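Local structure of erythrocyte membrane protein 1 (6S8T) at residues Ala43-Tyr48 and Ala137-Leu142. The protein is a DBLbeta domain of a PfEMP1 adhesin of Plasmodium falciparum that binds human ICAM-1, and so probably tethers infected erythrocytes to host cells. Sequence-based numbering, arbitrary orientation.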
loop_
_atom_site.group_PDB
_atom_site.type_symbol
_atom_site.label_atom_id
_atom_site.label_comp_id
_atom_site.label_asym_id
_atom_site.label_seq_id
_atom_site.Cartn_x
_atom_site.Cartn_y
_atom_site.Cartn_z
ATOM N N ALA A 43 25.809 -2.157 0.109
ATOM C CA ALA A 43 25.711 -2.709 1.456
ATOM C C ALA A 43 27.034 -3.298 1.928
ATOM O O ALA A 43 27.361 -3.210 3.117
ATOM C CB ALA A 43 24.606 -3.765 1.509
ATOM N N LYS A 44 27.814 -3.884 1.017
ATOM C CA LYS A 44 29.086 -4.488 1.399
ATOM C C LYS A 44 30.094 -3.464 1.902
ATOM O O LYS A 44 30.997 -3.828 2.663
ATOM C CB LYS A 44 29.679 -5.261 0.219
ATOM C CG LYS A 44 28.853 -6.468 -0.203
ATOM C CD LYS A 44 29.508 -7.219 -1.352
ATOM C CE LYS A 44 29.603 -6.352 -2.597
ATOM N NZ LYS A 44 30.227 -7.083 -3.736
ATOM N N GLN A 45 29.964 -2.200 1.505
ATOM C CA GLN A 45 30.879 -1.149 1.932
ATOM C C GLN A 45 30.470 -0.507 3.252
ATOM O O GLN A 45 31.051 0.510 3.639
ATOM C CB GLN A 45 30.994 -0.074 0.849
ATOM C CG GLN A 45 31.548 -0.579 -0.472
ATOM C CD GLN A 45 31.655 0.519 -1.513
ATOM O OE1 GLN A 45 31.799 1.694 -1.179
ATOM N NE2 GLN A 45 31.575 0.139 -2.784
ATOM N N GLY A 46 29.485 -1.073 3.950
ATOM C CA GLY A 46 29.084 -0.580 5.248
ATOM C C GLY A 46 29.713 -1.377 6.384
ATOM O O GLY A 46 30.276 -2.451 6.193
ATOM N N ILE A 47 29.608 -0.817 7.586
ATOM C CA ILE A 47 30.106 -1.445 8.805
ATOM C C ILE A 47 28.924 -1.676 9.736
ATOM O O ILE A 47 28.150 -0.748 10.003
ATOM C CB ILE A 47 31.188 -0.591 9.488
ATOM C CG1 ILE A 47 32.402 -0.438 8.569
ATOM C CG2 ILE A 47 31.589 -1.207 10.820
ATOM C CD1 ILE A 47 33.573 0.287 9.207
ATOM N N TYR A 48 28.786 -2.907 10.224
ATOM C CA TYR A 48 27.630 -3.316 11.013
ATOM C C TYR A 48 28.111 -3.910 12.327
ATOM O O TYR A 48 28.909 -4.854 12.326
ATOM C CB TYR A 48 26.772 -4.324 10.240
ATOM C CG TYR A 48 26.424 -3.869 8.837
ATOM C CD1 TYR A 48 25.347 -3.020 8.607
ATOM C CD2 TYR A 48 27.175 -4.284 7.742
ATOM C CE1 TYR A 48 25.028 -2.597 7.327
ATOM C CE2 TYR A 48 26.864 -3.866 6.458
ATOM C CZ TYR A 48 25.790 -3.023 6.257
ATOM O OH TYR A 48 25.473 -2.605 4.983
ATOM N N ALA A 137 27.546 6.253 6.418
ATOM C CA ALA A 137 26.108 6.120 6.621
ATOM C C ALA A 137 25.356 5.863 5.325
ATOM O O ALA A 137 24.248 5.319 5.363
ATOM C CB ALA A 137 25.550 7.370 7.300
ATOM N N ILE A 138 25.927 6.251 4.183
ATOM C CA ILE A 138 25.290 5.975 2.899
ATOM C C ILE A 138 25.175 4.474 2.675
ATOM O O ILE A 138 24.137 3.975 2.221
ATOM C CB ILE A 138 26.073 6.665 1.765
ATOM C CG1 ILE A 138 25.773 8.161 1.756
ATOM C CG2 ILE A 138 25.727 6.060 0.417
ATOM C CD1 ILE A 138 24.317 8.461 1.535
ATOM N N HIS A 139 26.226 3.731 3.012
ATOM C CA HIS A 139 26.269 2.297 2.761
ATOM C C HIS A 139 25.655 1.477 3.887
ATOM O O HIS A 139 25.059 0.427 3.622
ATOM C CB HIS A 139 27.718 1.855 2.534
ATOM C CG HIS A 139 28.439 2.665 1.502
ATOM N ND1 HIS A 139 28.253 2.482 0.148
ATOM C CD2 HIS A 139 29.342 3.666 1.624
ATOM C CE1 HIS A 139 29.015 3.331 -0.518
ATOM N NE2 HIS A 139 29.685 4.062 0.354
ATOM N N SER A 140 25.788 1.926 5.137
ATOM C CA SER A 140 25.210 1.182 6.251
ATOM C C SER A 140 23.688 1.240 6.240
ATOM O O SER A 140 23.030 0.276 6.651
ATOM C CB SER A 140 25.753 1.713 7.578
ATOM O OG SER A 140 27.160 1.550 7.659
ATOM N N LEU A 141 23.107 2.352 5.778
ATOM C CA LEU A 141 21.652 2.454 5.729
ATOM C C LEU A 141 21.065 1.497 4.701
ATOM O O LEU A 141 20.006 0.903 4.936
ATOM C CB LEU A 141 21.229 3.891 5.424
ATOM C CG LEU A 141 19.721 4.127 5.285
ATOM C CD1 LEU A 141 19.002 3.781 6.577
ATOM C CD2 LEU A 141 19.424 5.562 4.876
ATOM N N LEU A 142 21.738 1.331 3.558
ATOM C CA LEU A 142 21.229 0.437 2.521
ATOM C C LEU A 142 21.164 -1.004 3.014
ATOM O O LEU A 142 20.245 -1.749 2.653
ATOM C CB LEU A 142 22.100 0.535 1.269
ATOM C CG LEU A 142 21.744 -0.422 0.128
ATOM C CD1 LEU A 142 20.330 -0.163 -0.360
ATOM C CD2 LEU A 142 22.743 -0.311 -1.016
#
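Q45 lies over one face of the H139 imidazole: its CB sits 3.9 Å from the ring centroid and only 17° off the ring normal, which identifies a CH-pi contact. Beyond CG the extended chi2 of Q45 (-180°) carries CD outward over the CE1 side of the ring, and the amide oxygen OE1 comes within 3.3 Å of H139 CE1, above the same face. Amide and imidazole planes are 35° apart, too tilted for a parallel stack. The ring's rotation is fixed from outside the pair, since H139 ND1 is hydrogen-bonded to the backbone N of D42; Q45 NE2 bonds weakly to the D42 carboxylate. I138 CG2 lies over the opposite face of the imidazole. The contact joins the loop after helix 16-32, which makes a 3-10 turn at 43-45, to the first turns of helix 137-163, within the helical Duffy-binding-like fold. The two backbones come closest at G46, whose CA is 4.4 Å from the CA of S140; G46 CA also lies 3.7 Å from S140 OG. Y48 OH donates to A43 O (2.7 Å), in the carbonyl plane and on a lone pair, and G46 N bonds to the same oxygen, giving it two donors. The Y48 ring presents its edge to S140 O, with CE1 3.6 Å from it, near the ring plane. S140 OG, beside its own backbone N, bonds to K136 O and weakly accepts I47 N at 3.4 Å. Farther along the helix, L142 CD2 touches A43 N at 3.8 Å, while its side chain also packs on W252 of helix 246-268.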